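Local coordinates for manganese lipoxygenase (Gaeumannomyces graminis, PDB 5FX8), which oxidises linoleic and alpha-linolenic acids to 11S- and 13R-hydroperoxy fatty acids, using a catalytic manganese ion, at residues A[429-434]-A[456-461]; A[437-442]-A[450-455]. All coordinates share one frame; numbering follows the deposited sequence.

Interaction 1 (A[429-434]-A[456-461]); sequences ALLRDY and PLRRRA. With NAG (2-acetamido-2-deoxy-beta-D-glucopyranose), chain E.
Leu430 meets Leu457 and Arg460 where the short helix 428-431 packs against the start of helix 460-481, within the largely helical lipoxygenase domain. The two methyls of Leu430 divide the work. CD2 of Leu430 touches CD2 of Leu457 at 3.7 Å, an apolar contact between two buried side chains. CD1 of Leu430 rests on the aliphatic part of Arg460, 3.5 Å from its CG. The two side chains cross at about a right angle, and the Arg460 chain runs extended from CG to NE. The CA-CB bond of Leu457 does not itself point at the other segment. CG, anti to the backbone N (chi1 -179°), carries the branch point outward, and CD2 then closes on Leu430.

Leu431 lies nearer the surface. Its CD2 stands 4.0 Å from the carbonyl O of Leu457, and its CD1 is 4.2 Å from the carbonyl O of Arg458. The same CD2 lies obliquely near the Arg458 guanidinium. These are van der Waals contacts of methyl groups, not hydrogen bonds.

The polar end of Arg460 is held outside this pair of segments. It forms salt bridges to Asp417 through NH1 and to Asp427 through NE. Tyr420 of helix 396-420 touches both Leu430 and Arg460. Asp433 is the N-cap of helix 434-444: its OD1 accepts a hydrogen bond from Leu436 N, and its OD2 is hydrogen-bonded to His312 NE2 and Tyr420 OH.

One face of the Tyr434 ring, in the first turn of that helix, lies against an N-acetylglucosamine of a protein-attached glycan. NAG C5 is 3.6 Å from Tyr434 CD1.

Interaction 2 (A[437-442]-A[450-455]); sequences QNWIAE and RDFPAA
Ile440 of helix 434-444 meets Phe452, Pro453 and Ala455 of the irregular segment 450-455, and makes most of the contacts between the two. The apolar contacts come from both branches of its side chain. CD1 of Ile440 reaches CE2 of Phe452 at 3.7 Å, and the two side chains cross at about a right angle. CG2 of Ile440 packs on CB of Ala455, also at 3.7 Å. With CG1 anti to the carbonyl carbon (chi1 -52°) and CG2 anti to the backbone N, the two branches diverge, CG1 leading to Phe452 and CG2 to Ala455. The Ala455 methyl also lies close to the backbone N of Ala441.

One contact pairs carbon with a carbonyl. CG2 of Ile440 is near the O of Pro453. That oxygen accepts a hydrogen bond from Asn444 ND2, which also hydrogen-bonds to Ile440 O. Asn444 thus ties the helix backbone to the returning chain.

The aromatic contact is looser. CZ of Phe452 is 4.3 Å from CZ2 of Trp439. The Trp439 atom lies at the Phe452 edge, while Phe452 CZ stands 4.1 Å above the indole plane, offset toward its rim. Trp439 NE1 donates a hydrogen bond to Val300 O. Phe452 also meets Phe369 edge-to-face.

After helix 434-444 the chain folds back along it in an irregular segment. Trp439 and Phe452 pack on helix 268-305, and Trp439 and Pro453 pack on helix 460-481.

How the interactions relate
Interaction 2 is nested inside the chain loop closed by interaction 1, and their centres lie 11 Å apart. Gln437 joins them with both ends of its amide. Its OE1 is 2.8 Å from Leu457 N, and its NE2 is 2.9 Å from Leu430 O, both probable hydrogen bonds. One side chain of helix 434-444 thus contacts the backbone of both segments of interaction 1. Leu457 also touches Leu436 and Ile440, which extends the apolar packing from one contact to the other. Neither contact lies at the manganese site. Helix 460-481, whose start belongs to interaction 1, does carry the manganese ligand His478 near its far end.

Interaction 1 (A[429-434]-A[456-461])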
# COMPACT_ATOMS: atom_id res chain seq x y z
N ALA A 429 -27.81 -21.07 16.14
CA ALA A 429 -26.57 -21.58 15.57
C ALA A 429 -25.35 -20.73 15.98
O ALA A 429 -24.27 -21.28 16.22
CB ALA A 429 -26.67 -21.69 14.05
N LEU A 430 -25.49 -19.40 16.05
CA LEU A 430 -24.36 -18.59 16.51
C LEU A 430 -24.09 -18.80 17.98
O LEU A 430 -22.95 -18.78 18.41
CB LEU A 430 -24.60 -17.10 16.27
CG LEU A 430 -24.27 -16.50 14.92
CD1 LEU A 430 -25.45 -16.73 13.97
CD2 LEU A 430 -24.01 -15.03 15.10
N LEU A 431 -25.14 -18.95 18.77
CA LEU A 431 -24.92 -19.04 20.20
C LEU A 431 -24.25 -20.35 20.57
O LEU A 431 -23.46 -20.38 21.51
CB LEU A 431 -26.23 -18.87 20.95
CG LEU A 431 -26.64 -17.42 21.11
CD1 LEU A 431 -28.14 -17.25 20.89
CD2 LEU A 431 -26.18 -16.90 22.47
N ARG A 432 -24.53 -21.40 19.82
CA ARG A 432 -24.01 -22.73 20.06
C ARG A 432 -22.72 -23.04 19.31
O ARG A 432 -22.27 -24.19 19.34
CB ARG A 432 -25.06 -23.77 19.70
CG ARG A 432 -26.28 -23.67 20.51
CD ARG A 432 -27.28 -24.73 20.14
NE ARG A 432 -28.56 -24.08 20.07
CZ ARG A 432 -29.20 -23.91 18.94
NH1 ARG A 432 -28.66 -24.41 17.84
NH2 ARG A 432 -30.37 -23.29 18.91
N ASP A 433 -22.15 -22.06 18.61
CA ASP A 433 -20.81 -22.12 18.02
C ASP A 433 -19.82 -21.73 19.12
O ASP A 433 -19.47 -20.57 19.29
CB ASP A 433 -20.72 -21.18 16.81
CG ASP A 433 -19.36 -21.19 16.12
OD1 ASP A 433 -18.39 -21.67 16.71
OD2 ASP A 433 -19.25 -20.68 14.99
N TYR A 434 -19.36 -22.73 19.88
CA TYR A 434 -18.49 -22.46 21.01
C TYR A 434 -17.15 -21.89 20.56
O TYR A 434 -16.53 -21.14 21.32
CB TYR A 434 -18.31 -23.71 21.87
CG TYR A 434 -17.75 -24.90 21.13
CD1 TYR A 434 -16.39 -25.05 20.96
CD2 TYR A 434 -18.58 -25.86 20.60
CE1 TYR A 434 -15.90 -26.09 20.29
CE2 TYR A 434 -18.10 -26.90 19.94
CZ TYR A 434 -16.76 -27.03 19.79
OH TYR A 434 -16.29 -28.11 19.10
N PRO A 456 -21.55 -12.96 25.88
CA PRO A 456 -21.77 -13.78 24.69
C PRO A 456 -22.35 -13.01 23.56
O PRO A 456 -23.11 -12.08 23.79
CB PRO A 456 -22.77 -14.82 25.16
CG PRO A 456 -23.53 -14.12 26.17
CD PRO A 456 -22.54 -13.26 26.91
N LEU A 457 -22.04 -13.44 22.35
CA LEU A 457 -22.46 -12.76 21.14
C LEU A 457 -23.77 -13.40 20.68
O LEU A 457 -23.80 -14.57 20.32
CB LEU A 457 -21.36 -12.84 20.08
CG LEU A 457 -21.53 -12.19 18.70
CD1 LEU A 457 -20.20 -11.65 18.05
CD2 LEU A 457 -22.27 -13.15 17.76
N ARG A 458 -24.84 -12.61 20.71
CA ARG A 458 -26.18 -13.15 20.55
C ARG A 458 -26.80 -12.90 19.19
O ARG A 458 -27.71 -13.64 18.81
CB ARG A 458 -27.10 -12.58 21.62
CG ARG A 458 -26.40 -12.24 22.90
CD ARG A 458 -27.37 -12.19 24.06
NE ARG A 458 -27.75 -13.53 24.50
CZ ARG A 458 -27.45 -14.03 25.68
NH1 ARG A 458 -26.76 -13.30 26.55
NH2 ARG A 458 -27.83 -15.26 26.01
N ARG A 459 -26.34 -11.91 18.43
CA ARG A 459 -27.01 -11.48 17.21
C ARG A 459 -26.06 -11.56 16.02
O ARG A 459 -24.94 -11.07 16.09
CB ARG A 459 -27.52 -10.04 17.38
CG ARG A 459 -28.51 -9.88 18.54
CD ARG A 459 -29.02 -8.43 18.72
NE ARG A 459 -27.96 -7.56 19.22
CZ ARG A 459 -27.28 -6.69 18.48
NH1 ARG A 459 -27.54 -6.54 17.19
NH2 ARG A 459 -26.32 -5.96 19.05
N ARG A 460 -26.53 -12.15 14.91
CA ARG A 460 -25.78 -12.12 13.66
C ARG A 460 -25.25 -10.74 13.32
O ARG A 460 -24.14 -10.61 12.80
CB ARG A 460 -26.65 -12.59 12.50
CG ARG A 460 -27.11 -13.97 12.61
CD ARG A 460 -28.22 -14.22 11.65
NE ARG A 460 -28.60 -15.61 11.70
CZ ARG A 460 -28.47 -16.43 10.67
NH1 ARG A 460 -28.00 -15.93 9.53
NH2 ARG A 460 -28.80 -17.70 10.76
N ALA A 461 -26.06 -9.69 13.53
CA ALA A 461 -25.61 -8.35 13.18
C ALA A 461 -24.28 -8.01 13.84
O ALA A 461 -23.51 -7.22 13.30
CB ALA A 461 -26.66 -7.32 13.57
C1 NAG E . -15.09 -29.19 22.40
C2 NAG E . -15.93 -30.25 23.13
C3 NAG E . -17.21 -29.63 23.68
C4 NAG E . -16.91 -28.38 24.49
C5 NAG E . -16.08 -27.44 23.64
C6 NAG E . -15.68 -26.19 24.36
C7 NAG E . -15.80 -32.60 22.38
C8 NAG E . -16.29 -33.60 21.37
N2 NAG E . -16.25 -31.35 22.24
O3 NAG E . -17.93 -30.59 24.45
O4 NAG E . -18.11 -27.72 24.86
O5 NAG E . -14.88 -28.09 23.24
O6 NAG E . -14.86 -26.52 25.47
O7 NAG E . -15.03 -32.91 23.28

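Interaction 2 (A[437-442]-A[450-455])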
# COMPACT_ATOMS: atom_id res chain seq x y z
N GLN A 437 -17.89 -18.09 20.21
CA GLN A 437 -18.03 -17.53 21.55
C GLN A 437 -16.71 -17.51 22.29
O GLN A 437 -16.44 -16.59 23.06
CB GLN A 437 -19.07 -18.32 22.34
CG GLN A 437 -20.49 -18.32 21.76
CD GLN A 437 -21.08 -16.94 21.36
OE1 GLN A 437 -20.91 -15.94 22.03
NE2 GLN A 437 -21.82 -16.94 20.28
N ASN A 438 -15.87 -18.51 22.05
CA ASN A 438 -14.53 -18.48 22.64
C ASN A 438 -13.71 -17.35 22.06
O ASN A 438 -13.00 -16.66 22.78
CB ASN A 438 -13.81 -19.79 22.43
CG ASN A 438 -14.29 -20.85 23.34
OD1 ASN A 438 -15.03 -20.55 24.26
ND2 ASN A 438 -13.90 -22.08 23.09
N TRP A 439 -13.78 -17.15 20.75
CA TRP A 439 -13.11 -16.00 20.14
C TRP A 439 -13.50 -14.71 20.84
O TRP A 439 -12.65 -13.86 21.09
CB TRP A 439 -13.45 -15.94 18.66
CG TRP A 439 -12.93 -14.80 17.94
CD1 TRP A 439 -11.78 -14.13 18.21
CD2 TRP A 439 -13.51 -14.17 16.81
NE1 TRP A 439 -11.61 -13.12 17.31
CE2 TRP A 439 -12.66 -13.12 16.44
CE3 TRP A 439 -14.67 -14.39 16.07
CZ2 TRP A 439 -12.93 -12.28 15.35
CZ3 TRP A 439 -14.94 -13.57 15.00
CH2 TRP A 439 -14.07 -12.52 14.65
N ILE A 440 -14.78 -14.54 21.14
CA ILE A 440 -15.20 -13.27 21.73
C ILE A 440 -14.68 -13.15 23.15
O ILE A 440 -14.17 -12.10 23.56
CB ILE A 440 -16.72 -13.12 21.67
CG1 ILE A 440 -17.20 -13.36 20.25
CG2 ILE A 440 -17.13 -11.76 22.15
CD1 ILE A 440 -16.65 -12.41 19.28
N ALA A 441 -14.79 -14.23 23.92
CA ALA A 441 -14.27 -14.21 25.28
C ALA A 441 -12.75 -13.99 25.30
O ALA A 441 -12.22 -13.25 26.13
CB ALA A 441 -14.66 -15.52 25.97
N GLU A 442 -12.04 -14.63 24.38
CA GLU A 442 -10.60 -14.50 24.26
C GLU A 442 -10.21 -13.08 23.89
O GLU A 442 -9.21 -12.55 24.39
CB GLU A 442 -10.10 -15.49 23.20
CG GLU A 442 -8.64 -15.45 22.84
CD GLU A 442 -7.79 -16.39 23.67
OE1 GLU A 442 -8.35 -17.33 24.27
OE2 GLU A 442 -6.54 -16.19 23.71
N ARG A 450 -9.54 -3.78 23.06
CA ARG A 450 -10.41 -2.69 23.50
C ARG A 450 -11.67 -2.57 22.66
O ARG A 450 -11.61 -2.58 21.43
CB ARG A 450 -9.68 -1.35 23.44
CG ARG A 450 -9.04 -0.95 24.72
CD ARG A 450 -8.52 0.45 24.68
NE ARG A 450 -7.32 0.53 25.50
CZ ARG A 450 -6.40 1.45 25.33
NH1 ARG A 450 -6.56 2.34 24.37
NH2 ARG A 450 -5.33 1.48 26.10
N ASP A 451 -12.79 -2.37 23.35
CA ASP A 451 -14.06 -2.01 22.73
C ASP A 451 -14.49 -3.04 21.68
O ASP A 451 -14.85 -2.71 20.54
CB ASP A 451 -13.98 -0.60 22.14
CG ASP A 451 -15.32 0.09 22.13
OD1 ASP A 451 -16.34 -0.55 22.47
OD2 ASP A 451 -15.34 1.28 21.76
N PHE A 452 -14.41 -4.18 22.02
CA PHE A 452 -14.87 -5.30 21.26
C PHE A 452 -16.22 -5.75 21.79
O PHE A 452 -16.46 -5.66 23.00
CB PHE A 452 -13.86 -6.44 21.36
CG PHE A 452 -13.91 -7.40 20.21
CD1 PHE A 452 -13.55 -6.98 18.95
CD2 PHE A 452 -14.28 -8.71 20.40
CE1 PHE A 452 -13.59 -7.86 17.91
CE2 PHE A 452 -14.31 -9.60 19.35
CZ PHE A 452 -13.97 -9.17 18.10
N PRO A 453 -17.11 -6.22 20.93
CA PRO A 453 -18.42 -6.67 21.40
C PRO A 453 -18.29 -7.69 22.52
O PRO A 453 -17.53 -8.65 22.42
CB PRO A 453 -19.06 -7.27 20.15
CG PRO A 453 -17.93 -7.53 19.25
CD PRO A 453 -16.92 -6.49 19.50
N ALA A 454 -19.01 -7.46 23.59
CA ALA A 454 -18.92 -8.30 24.77
C ALA A 454 -19.45 -9.70 24.49
O ALA A 454 -20.29 -9.91 23.62
CB ALA A 454 -19.72 -7.68 25.90
N ALA A 455 -18.95 -10.67 25.25
CA ALA A 455 -19.45 -12.02 25.13
C ALA A 455 -20.55 -12.12 26.13
O ALA A 455 -20.50 -11.42 27.12
CB ALA A 455 -18.41 -13.02 25.42